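Local coordinates for protein 3-oxo-glucose-6-phosphate:glutamate aminotransferase (PDB 4K2I) that catalyses the reversible, pyridoxal phosphate-dependent transamination of 3-dehydro-glucose 6-phosphate with glutamate to make kanosamine 6-phosphate for antibiotic biosynthesis, at residues K5-S10 against G29-I34; D224-I229 against I240-F245; Y248-V253 against V349-P354. All blocks are in the same frame, centred on the assembly; numbering follows the deposited sequence.

Contacts 2 and 3 build adjoining parts of one cofactor site, whereas contact 1 lies in the N-terminal domain of the NtdA family. The centres of contacts 2 and 3 are 11 Å apart and both touch the pyridoxamine phosphate cofactor (PMP): D224-I229 and I240-F245 serve its ring and phosphate, and Y248-V253 brings up K249, the lysine that carries pyridoxal phosphate. The two also touch directly, F245 O lying 2.7 Å from V253 N, probably a hydrogen bond, while Q227 O packs 3.5 Å from H351 CB. Contact 1 is centred 27 Å from contact 2 and 25 Å from contact 3; its nearest atoms stay about 9 and 10 Å from theirs, so it touches neither.

Contact 1 (K5-S10 against G29-I34); sequences KQVKIS and GKELVI
L32 turns CG anti to its own carbonyl carbon (chi1 -65°) and extends beyond it, which lays CD2 against both methyls of V7, 3.5 Å from V7 CG1. The two side chains run side by side in the same direction. I9 takes a similar extended shape and carries its CD1 to 4.2 Å from I34 CG1. These four residues make one face of a small parallel sheet, and helix 13-24 covers it, L19 touching both I9 and L32 while H22 and L23 touch L32. Strand 7-9, that helix and strand 32-34 form a beta-alpha-beta crossover within the N-terminal domain.

Three backbone bonds zip the strands together. V7 straddles L32, its N giving to E31 O at 2.8 Å and its O taking from V33 N at 2.9 Å; V33 O then accepts from I9 N at 2.8 Å. A type I turn from G29 to L32 leads into the second strand, and E31 OE1 receives G29 N at 2.6 Å.

On the other face, K8 lies alongside V33, with K8 CD 4.0 Å from V33 CG1, and Q6 CB approaches the same methyl. The chemistry is therefore two-sided: aliphatic side chains pack together on the face where I9 and L32 meet the helix, while the lysine and glutamine meet V33 mainly with their hydrocarbon and keep their polar ends on the solvent-exposed side.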
loop_
_atom_site.group_PDB
_atom_site.type_symbol
_atom_site.label_atom_id
_atom_site.label_comp_id
_atom_site.label_asym_id
_atom_site.label_seq_id
_atom_site.Cartn_x
_atom_site.Cartn_y
_atom_site.Cartn_z
ATOM N N LYS B 5 -5.426 -35.340 -29.971
ATOM C CA LYS B 5 -5.093 -34.780 -28.668
ATOM C C LYS B 5 -5.673 -33.377 -28.572
ATOM O O LYS B 5 -5.444 -32.540 -29.456
ATOM C CB LYS B 5 -3.578 -34.701 -28.459
ATOM C CG LYS B 5 -2.840 -36.030 -28.476
ATOM C CD LYS B 5 -1.353 -35.820 -28.183
ATOM C CE LYS B 5 -0.553 -37.115 -28.309
ATOM N NZ LYS B 5 0.897 -36.912 -28.014
ATOM N N GLN B 6 -6.430 -33.125 -27.507
ATOM C CA GLN B 6 -6.933 -31.787 -27.219
ATOM C C GLN B 6 -5.785 -30.887 -26.791
ATOM O O GLN B 6 -4.835 -31.331 -26.147
ATOM C CB GLN B 6 -7.964 -31.832 -26.099
ATOM C CG GLN B 6 -9.151 -32.718 -26.399
ATOM C CD GLN B 6 -10.059 -32.895 -25.189
ATOM O OE1 GLN B 6 -9.978 -32.139 -24.218
ATOM N NE2 GLN B 6 -10.927 -33.903 -25.244
ATOM N N VAL B 7 -5.871 -29.614 -27.151
ATOM C CA VAL B 7 -4.888 -28.648 -26.682
ATOM C C VAL B 7 -5.552 -27.675 -25.710
ATOM O O VAL B 7 -6.310 -26.774 -26.096
ATOM C CB VAL B 7 -4.098 -27.982 -27.857
ATOM C CG1 VAL B 7 -4.861 -28.106 -29.151
ATOM C CG2 VAL B 7 -3.701 -26.538 -27.550
ATOM N N LYS B 8 -5.291 -27.922 -24.428
ATOM C CA LYS B 8 -5.865 -27.137 -23.350
ATOM C C LYS B 8 -5.197 -25.786 -23.273
ATOM O O LYS B 8 -3.978 -25.695 -23.166
ATOM C CB LYS B 8 -5.706 -27.855 -22.013
ATOM C CG LYS B 8 -6.940 -28.615 -21.578
ATOM C CD LYS B 8 -7.109 -29.900 -22.365
ATOM C CE LYS B 8 -8.420 -30.582 -21.988
ATOM N NZ LYS B 8 -8.486 -31.993 -22.456
ATOM N N ILE B 9 -6.006 -24.740 -23.333
ATOM C CA ILE B 9 -5.507 -23.386 -23.190
ATOM C C ILE B 9 -5.732 -22.957 -21.758
ATOM O O ILE B 9 -6.848 -22.608 -21.364
ATOM C CB ILE B 9 -6.201 -22.416 -24.164
ATOM C CG1 ILE B 9 -5.977 -22.874 -25.606
ATOM C CG2 ILE B 9 -5.700 -20.990 -23.966
ATOM C CD1 ILE B 9 -6.622 -21.973 -26.647
ATOM N N SER B 10 -4.663 -23.019 -20.970
ATOM C CA SER B 10 -4.715 -22.598 -19.582
ATOM C C SER B 10 -4.177 -21.186 -19.475
ATOM O O SER B 10 -4.469 -20.470 -18.519
ATOM C CB SER B 10 -3.868 -23.530 -18.716
ATOM O OG SER B 10 -2.539 -23.615 -19.212
ATOM N N GLY B 29 -9.009 -25.585 -34.957
ATOM C CA GLY B 29 -10.394 -25.931 -34.706
ATOM C C GLY B 29 -10.711 -26.325 -33.274
ATOM O O GLY B 29 -10.119 -25.818 -32.319
ATOM N N LYS B 30 -11.647 -27.259 -33.146
ATOM C CA LYS B 30 -12.232 -27.656 -31.865
ATOM C C LYS B 30 -11.229 -28.319 -30.932
ATOM O O LYS B 30 -11.480 -28.449 -29.740
ATOM C CB LYS B 30 -13.392 -28.627 -32.126
ATOM C CG LYS B 30 -12.958 -29.861 -32.916
ATOM C CD LYS B 30 -14.138 -30.732 -33.305
ATOM C CE LYS B 30 -13.645 -31.984 -34.005
ATOM N NZ LYS B 30 -14.718 -32.978 -34.189
ATOM N N GLU B 31 -10.114 -28.777 -31.485
ATOM C CA GLU B 31 -9.063 -29.364 -30.681
ATOM C C GLU B 31 -8.525 -28.333 -29.677
ATOM O O GLU B 31 -8.070 -28.699 -28.595
ATOM C CB GLU B 31 -7.949 -29.928 -31.564
ATOM C CG GLU B 31 -7.075 -28.885 -32.248
ATOM C CD GLU B 31 -7.761 -28.213 -33.431
ATOM O OE1 GLU B 31 -7.259 -27.172 -33.904
ATOM O OE2 GLU B 31 -8.800 -28.730 -33.888
ATOM N N LEU B 32 -8.617 -27.048 -30.029
ATOM C CA LEU B 32 -8.209 -25.957 -29.142
ATOM C C LEU B 32 -9.294 -25.676 -28.106
ATOM O O LEU B 32 -10.333 -25.096 -28.421
ATOM C CB LEU B 32 -7.938 -24.671 -29.941
ATOM C CG LEU B 32 -6.779 -24.623 -30.945
ATOM C CD1 LEU B 32 -6.768 -23.293 -31.701
ATOM C CD2 LEU B 32 -5.463 -24.837 -30.248
ATOM N N VAL B 33 -9.055 -26.072 -26.865
ATOM C CA VAL B 33 -10.077 -25.904 -25.834
ATOM C C VAL B 33 -9.683 -24.868 -24.768
ATOM O O VAL B 33 -8.689 -25.015 -24.053
ATOM C CB VAL B 33 -10.501 -27.269 -25.224
ATOM C CG1 VAL B 33 -9.322 -28.226 -25.186
ATOM C CG2 VAL B 33 -11.114 -27.086 -23.840
ATOM N N ILE B 34 -10.472 -23.803 -24.704
ATOM C CA ILE B 34 -10.221 -22.690 -23.803
ATOM C C ILE B 34 -10.689 -23.022 -22.404
ATOM O O ILE B 34 -11.884 -23.225 -22.186
ATOM C CB ILE B 34 -11.014 -21.464 -24.239
ATOM C CG1 ILE B 34 -10.639 -21.061 -25.668
ATOM C CG2 ILE B 34 -10.798 -20.325 -23.248
ATOM C CD1 ILE B 34 -11.405 -19.831 -26.175
#

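Contact 2 (D224-I229 against I240-F245); sequences DACQGI and ITTLSF. With PMP (4'-deoxy-4'-aminopyridoxal-5'-phosphate), chain M.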
loop_
_atom_site.group_PDB
_atom_site.type_symbol
_atom_site.label_atom_id
_atom_site.label_comp_id
_atom_site.label_asym_id
_atom_site.label_seq_id
_atom_site.Cartn_x
_atom_site.Cartn_y
_atom_site.Cartn_z
ATOM N N ASP B 224 10.251 -16.033 -4.553
ATOM C CA ASP B 224 9.928 -14.723 -5.081
ATOM C C ASP B 224 9.544 -14.924 -6.538
ATOM O O ASP B 224 10.408 -14.981 -7.419
ATOM C CB ASP B 224 11.131 -13.776 -4.951
ATOM C CG ASP B 224 10.850 -12.381 -5.495
ATOM O OD1 ASP B 224 9.816 -12.188 -6.167
ATOM O OD2 ASP B 224 11.676 -11.474 -5.258
ATOM N N ALA B 225 8.242 -15.032 -6.785
ATOM C CA ALA B 225 7.720 -15.189 -8.140
ATOM C C ALA B 225 7.071 -13.891 -8.598
ATOM O O ALA B 225 6.146 -13.897 -9.414
ATOM C CB ALA B 225 6.704 -16.322 -8.181
ATOM N N CYS B 226 7.551 -12.768 -8.073
ATOM C CA CYS B 226 6.951 -11.488 -8.414
ATOM C C CYS B 226 6.959 -11.182 -9.916
ATOM O O CYS B 226 6.093 -10.455 -10.398
ATOM C CB CYS B 226 7.550 -10.358 -7.578
ATOM S SG CYS B 226 7.064 -10.535 -5.829
ATOM N N GLN B 227 7.897 -11.765 -10.658
ATOM C CA GLN B 227 7.922 -11.582 -12.111
ATOM C C GLN B 227 7.456 -12.834 -12.872
ATOM O O GLN B 227 7.590 -12.906 -14.085
ATOM C CB GLN B 227 9.333 -11.198 -12.585
ATOM C CG GLN B 227 9.886 -9.950 -11.895
ATOM C CD GLN B 227 11.270 -9.564 -12.378
ATOM O OE1 GLN B 227 11.928 -10.309 -13.106
ATOM N NE2 GLN B 227 11.715 -8.388 -11.977
ATOM N N GLY B 228 6.916 -13.821 -12.164
ATOM C CA GLY B 228 6.651 -15.099 -12.790
ATOM C C GLY B 228 5.206 -15.556 -12.908
ATOM O O GLY B 228 4.968 -16.753 -13.076
ATOM N N ILE B 229 4.240 -14.640 -12.849
ATOM C CA ILE B 229 2.854 -15.082 -12.992
ATOM C C ILE B 229 2.656 -15.804 -14.324
ATOM O O ILE B 229 3.096 -15.329 -15.375
ATOM C CB ILE B 229 1.804 -13.958 -12.803
ATOM C CG1 ILE B 229 0.408 -14.588 -12.711
ATOM C CG2 ILE B 229 1.864 -12.931 -13.940
ATOM C CD1 ILE B 229 -0.593 -13.805 -11.915
ATOM N N ILE B 240 5.722 -21.159 0.546
ATOM C CA ILE B 240 5.020 -19.923 0.223
ATOM C C ILE B 240 5.424 -19.397 -1.151
ATOM O O ILE B 240 6.605 -19.365 -1.488
ATOM C CB ILE B 240 5.275 -18.828 1.285
ATOM C CG1 ILE B 240 4.538 -19.169 2.579
ATOM C CG2 ILE B 240 4.835 -17.444 0.776
ATOM C CD1 ILE B 240 4.396 -18.013 3.502
ATOM N N THR B 241 4.434 -18.994 -1.942
ATOM C CA THR B 241 4.685 -18.283 -3.190
ATOM C C THR B 241 4.286 -16.808 -3.057
ATOM O O THR B 241 3.215 -16.500 -2.536
ATOM C CB THR B 241 3.891 -18.899 -4.347
ATOM O OG1 THR B 241 4.240 -20.285 -4.494
ATOM C CG2 THR B 241 4.174 -18.139 -5.658
ATOM N N THR B 242 5.136 -15.899 -3.527
ATOM C CA THR B 242 4.813 -14.479 -3.496
ATOM C C THR B 242 4.701 -13.909 -4.906
ATOM O O THR B 242 5.483 -14.252 -5.782
ATOM C CB THR B 242 5.850 -13.656 -2.683
ATOM O OG1 THR B 242 7.139 -13.738 -3.306
ATOM C CG2 THR B 242 5.942 -14.174 -1.254
ATOM N N LEU B 243 3.725 -13.029 -5.104
ATOM C CA LEU B 243 3.479 -12.398 -6.392
ATOM C C LEU B 243 3.438 -10.884 -6.208
ATOM O O LEU B 243 3.153 -10.403 -5.117
ATOM C CB LEU B 243 2.137 -12.865 -6.973
ATOM C CG LEU B 243 2.017 -14.351 -7.357
ATOM C CD1 LEU B 243 0.582 -14.709 -7.697
ATOM C CD2 LEU B 243 2.940 -14.696 -8.522
ATOM N N SER B 244 3.758 -10.151 -7.274
ATOM C CA SER B 244 3.532 -8.713 -7.344
ATOM C C SER B 244 2.520 -8.400 -8.447
ATOM O O SER B 244 2.544 -9.033 -9.508
ATOM C CB SER B 244 4.822 -7.972 -7.666
ATOM O OG SER B 244 4.520 -6.632 -8.006
ATOM N N PHE B 245 1.642 -7.429 -8.194
ATOM C CA PHE B 245 0.693 -6.952 -9.210
ATOM C C PHE B 245 0.935 -5.470 -9.521
ATOM O O PHE B 245 0.005 -4.740 -9.876
ATOM C CB PHE B 245 -0.766 -7.175 -8.778
ATOM C CG PHE B 245 -1.064 -8.597 -8.359
ATOM C CD1 PHE B 245 -0.841 -9.647 -9.230
ATOM C CD2 PHE B 245 -1.569 -8.875 -7.099
ATOM C CE1 PHE B 245 -1.100 -10.962 -8.850
ATOM C CE2 PHE B 245 -1.834 -10.186 -6.707
ATOM C CZ PHE B 245 -1.592 -11.232 -7.589
HETATM N N1 PMP M . 10.775 -9.135 -6.378
HETATM C C2 PMP M . 11.060 -8.888 -7.702
HETATM C C2A PMP M . 11.940 -9.872 -8.439
HETATM C C3 PMP M . 10.521 -7.730 -8.303
HETATM O O3 PMP M . 10.756 -7.409 -9.611
HETATM C C4 PMP M . 9.725 -6.860 -7.573
HETATM C C4A PMP M . 9.161 -5.603 -8.265
HETATM N N4A PMP M . 10.006 -5.089 -9.354
HETATM C C5 PMP M . 9.463 -7.150 -6.224
HETATM C C6 PMP M . 9.994 -8.285 -5.647
HETATM C C5A PMP M . 8.612 -6.259 -5.362
HETATM O O4P PMP M . 7.292 -6.227 -5.829
HETATM P P PMP M . 6.354 -4.965 -5.496
HETATM O O1P PMP M . 6.597 -4.553 -4.064
HETATM O O2P PMP M . 4.892 -5.325 -5.772
HETATM O O3P PMP M . 6.834 -3.789 -6.372
#
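Backbone polar bonding between A225 and T242 is slight: A225 N reaches T242 O at 3.0 Å, but the angle at hydrogen is only 134° and the bond is weak. C226 N turns instead to D224 OD1, 3.0 Å away and nearly in line with the carboxylate C-O bond, closing an Asx turn. A type I turn from A225 to G228 follows directly, so the chain peels off the sheet at this point. The hydroxyl of T242 comes close to D224 CA, yet its hydrogen bond is to E223 O.

Polar contacts with the cofactor come from both segments. D224 holds CG anti to its backbone N (chi1 180°), which leaves OD2 2.7 Å from PMP N1; T156 OG1 binds the same oxygen. Such a carboxylate probably favours a protonated pyridine nitrogen, as in other fold type I aminotransferases. In that fold the strands of the large-domain sheet deliver cofactor ligands from their C-terminal ends, and here D224 and S244 end the neighbouring parallel strands 220-224 and 240-244. Q227 NE2 donates to PMP O3 at 2.7 Å, its amide steadied by Y201 N on OE1. S244 OG gives to PMP O2P at 2.6 Å, while N246 N also bonds to this hydroxyl.

The remaining contacts are apolar. C226 CB sits 3.6 Å from S244 CB, and also rests against the pyridine ring at N1. L243 points away at its root but brings CD2 back to 4.1 Å from A225 CB. I229 CD1 meets the F245 ring at its edge, 4.2 Å from CE1, while F108 packs edge-to-face with that ring.

Contact 3 (Y248-V253 against V349-P354); sequences YKNFGV and VWHLFP. With PMP (4'-deoxy-4'-aminopyridoxal-5'-phosphate), chain M; EDO (1,2-ethanediol), chain N.
The loop carrying the cofactor lysine, Y248-V253, is joined to V349-P354 chiefly through N250 and H351, beside the active site of this fold type I aminotransferase. A single amide does both polar jobs. N250 OD1 accepts from H351 ND1 at 3.0 Å, lying in the imidazole plane, although the donor is tilted 32° from the amide carbonyl. N250 ND2 gives to V349 O at 3.1 Å; that oxygen is within the amide plane, but the nitrogen stands well above the V349 carbonyl plane. With its two ends held by different residues, the amide cannot easily flip, and the bond at ND1 helps to fix the rotation of the imidazole.

A chi1 of 173° sets the H351 ring opposite its own backbone N and swings it toward the lysine loop. CE1 points its edge at Y248 O, 3.2 Å away, while K249 CD lies over the ring face, 3.7 Å from CE1, the lysine chain crossing at a slant. Further along, K249 NZ is 3.2 Å from PMP N4A. The bound cofactor is the amino form, PMP, not joined to the lysine that carries it as a Schiff base at another stage of the cycle.

Around this core, W350 packs on L320 and A323 of helix 312-329, whose R319 binds the W350 carbonyl. F251 rests on L312 of the same helix and on R308 of helix 299-308. Beyond H351 the chain enters strand 353-356, where F353 pairs with L415 of the antiparallel strand 412-415.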
loop_
_atom_site.group_PDB
_atom_site.type_symbol
_atom_site.label_atom_id
_atom_site.label_comp_id
_atom_site.label_asym_id
_atom_site.label_seq_id
_atom_site.Cartn_x
_atom_site.Cartn_y
_atom_site.Cartn_z
ATOM N N TYR B 248 3.859 -2.711 -13.861
ATOM C CA TYR B 248 4.839 -3.173 -14.851
ATOM C C TYR B 248 4.879 -4.697 -15.040
ATOM O O TYR B 248 5.582 -5.197 -15.924
ATOM C CB TYR B 248 6.255 -2.740 -14.459
ATOM C CG TYR B 248 6.490 -1.258 -14.448
ATOM C CD1 TYR B 248 6.851 -0.594 -15.609
ATOM C CD2 TYR B 248 6.370 -0.523 -13.278
ATOM C CE1 TYR B 248 7.080 0.755 -15.612
ATOM C CE2 TYR B 248 6.593 0.841 -13.269
ATOM C CZ TYR B 248 6.946 1.475 -14.445
ATOM O OH TYR B 248 7.173 2.835 -14.463
ATOM N N LYS B 249 4.162 -5.437 -14.211
ATOM C CA LYS B 249 4.265 -6.896 -14.253
ATOM C C LYS B 249 3.446 -7.491 -15.399
ATOM O O LYS B 249 2.626 -6.800 -15.994
ATOM C CB LYS B 249 3.859 -7.493 -12.901
ATOM C CG LYS B 249 4.756 -7.040 -11.746
ATOM C CD LYS B 249 6.191 -7.497 -11.990
ATOM C CE LYS B 249 7.153 -6.974 -10.941
ATOM N NZ LYS B 249 7.317 -5.492 -11.089
ATOM N N ASN B 250 3.681 -8.764 -15.717
ATOM C CA ASN B 250 2.893 -9.470 -16.737
ATOM C C ASN B 250 1.388 -9.311 -16.497
ATOM O O ASN B 250 0.591 -9.174 -17.435
ATOM C CB ASN B 250 3.286 -10.948 -16.802
ATOM C CG ASN B 250 4.650 -11.161 -17.439
ATOM O OD1 ASN B 250 5.499 -10.259 -17.456
ATOM N ND2 ASN B 250 4.868 -12.356 -17.973
ATOM N N PHE B 251 1.015 -9.299 -15.224
ATOM C CA PHE B 251 -0.330 -8.918 -14.829
ATOM C C PHE B 251 -0.211 -7.966 -13.661
ATOM O O PHE B 251 0.362 -8.321 -12.634
ATOM C CB PHE B 251 -1.151 -10.141 -14.413
ATOM C CG PHE B 251 -2.356 -9.800 -13.568
ATOM C CD1 PHE B 251 -3.272 -8.849 -13.990
ATOM C CD2 PHE B 251 -2.566 -10.436 -12.354
ATOM C CE1 PHE B 251 -4.367 -8.530 -13.220
ATOM C CE2 PHE B 251 -3.662 -10.132 -11.580
ATOM C CZ PHE B 251 -4.567 -9.170 -12.013
ATOM N N GLY B 252 -0.773 -6.775 -13.815
ATOM C CA GLY B 252 -0.722 -5.757 -12.781
ATOM C C GLY B 252 -2.034 -5.011 -12.606
ATOM O O GLY B 252 -2.929 -5.079 -13.458
ATOM N N VAL B 253 -2.165 -4.303 -11.491
ATOM C CA VAL B 253 -3.351 -3.476 -11.274
ATOM C C VAL B 253 -2.988 -2.022 -11.597
ATOM O O VAL B 253 -2.141 -1.792 -12.459
ATOM C CB VAL B 253 -3.924 -3.684 -9.855
ATOM C CG1 VAL B 253 -4.388 -5.126 -9.718
ATOM C CG2 VAL B 253 -2.875 -3.374 -8.765
ATOM N N VAL B 349 8.108 -17.088 -18.556
ATOM C CA VAL B 349 6.994 -16.255 -18.989
ATOM C C VAL B 349 7.424 -14.907 -19.581
ATOM O O VAL B 349 6.587 -14.051 -19.867
ATOM C CB VAL B 349 5.966 -16.059 -17.871
ATOM C CG1 VAL B 349 5.266 -17.373 -17.584
ATOM C CG2 VAL B 349 6.633 -15.511 -16.616
ATOM N N TRP B 350 8.730 -14.720 -19.747
ATOM C CA TRP B 350 9.251 -13.596 -20.515
ATOM C C TRP B 350 8.806 -12.228 -19.986
ATOM O O TRP B 350 8.264 -11.403 -20.722
ATOM C CB TRP B 350 8.874 -13.771 -21.997
ATOM C CG TRP B 350 9.289 -15.115 -22.514
ATOM C CD1 TRP B 350 8.472 -16.172 -22.814
ATOM C CD2 TRP B 350 10.630 -15.567 -22.738
ATOM N NE1 TRP B 350 9.223 -17.246 -23.234
ATOM C CE2 TRP B 350 10.550 -16.901 -23.195
ATOM C CE3 TRP B 350 11.891 -14.967 -22.614
ATOM C CZ2 TRP B 350 11.687 -17.646 -23.536
ATOM C CZ3 TRP B 350 13.022 -15.711 -22.950
ATOM C CH2 TRP B 350 12.909 -17.040 -23.396
ATOM N N HIS B 351 9.026 -11.997 -18.701
ATOM C CA HIS B 351 8.755 -10.687 -18.132
ATOM C C HIS B 351 9.788 -9.699 -18.669
ATOM O O HIS B 351 9.461 -8.550 -19.022
ATOM C CB HIS B 351 8.796 -10.729 -16.601
ATOM C CG HIS B 351 8.691 -9.379 -15.977
ATOM N ND1 HIS B 351 7.506 -8.680 -15.920
ATOM C CD2 HIS B 351 9.631 -8.577 -15.424
ATOM C CE1 HIS B 351 7.716 -7.516 -15.335
ATOM N NE2 HIS B 351 8.997 -7.430 -15.020
ATOM N N LEU B 352 11.032 -10.172 -18.731
ATOM C CA LEU B 352 12.129 -9.441 -19.338
ATOM C C LEU B 352 12.870 -10.376 -20.301
ATOM O O LEU B 352 12.771 -11.601 -20.180
ATOM C CB LEU B 352 13.051 -8.869 -18.261
ATOM C CG LEU B 352 12.505 -7.699 -17.419
ATOM C CD1 LEU B 352 13.059 -7.720 -16.003
ATOM C CD2 LEU B 352 12.834 -6.358 -18.055
ATOM N N PHE B 353 13.584 -9.804 -21.274
ATOM C CA PHE B 353 14.286 -10.598 -22.277
ATOM C C PHE B 353 15.797 -10.336 -22.298
ATOM O O PHE B 353 16.263 -9.358 -22.893
ATOM C CB PHE B 353 13.687 -10.376 -23.677
ATOM C CG PHE B 353 14.208 -11.335 -24.705
ATOM C CD1 PHE B 353 13.598 -12.573 -24.892
ATOM C CD2 PHE B 353 15.329 -11.020 -25.469
ATOM C CE1 PHE B 353 14.079 -13.472 -25.840
ATOM C CE2 PHE B 353 15.825 -11.925 -26.413
ATOM C CZ PHE B 353 15.197 -13.157 -26.594
ATOM N N PRO B 354 16.567 -11.223 -21.651
ATOM C CA PRO B 354 18.021 -11.046 -21.526
ATOM C C PRO B 354 18.852 -11.725 -22.599
ATOM O O PRO B 354 18.745 -12.928 -22.802
ATOM C CB PRO B 354 18.335 -11.707 -20.181
ATOM C CG PRO B 354 17.276 -12.756 -20.021
ATOM C CD PRO B 354 16.044 -12.248 -20.729
HETATM N N1 PMP M . 10.775 -9.135 -6.378
HETATM C C2 PMP M . 11.060 -8.888 -7.702
HETATM C C2A PMP M . 11.940 -9.872 -8.439
HETATM C C3 PMP M . 10.521 -7.730 -8.303
HETATM O O3 PMP M . 10.756 -7.409 -9.611
HETATM C C4 PMP M . 9.725 -6.860 -7.573
HETATM C C4A PMP M . 9.161 -5.603 -8.265
HETATM N N4A PMP M . 10.006 -5.089 -9.354
HETATM C C5 PMP M . 9.463 -7.150 -6.224
HETATM C C6 PMP M . 9.994 -8.285 -5.647
HETATM C C5A PMP M . 8.612 -6.259 -5.362
HETATM O O4P PMP M . 7.292 -6.227 -5.829
HETATM P P PMP M . 6.354 -4.965 -5.496
HETATM O O1P PMP M . 6.597 -4.553 -4.064
HETATM O O2P PMP M . 4.892 -5.325 -5.772
HETATM O O3P PMP M . 6.834 -3.789 -6.372
HETATM C C1 EDO N . 21.191 -15.473 -22.269
HETATM O O1 EDO N . 19.873 -15.227 -21.763
HETATM C C2 EDO N . 21.864 -16.527 -21.396
HETATM O O2 EDO N . 21.174 -17.773 -21.545
#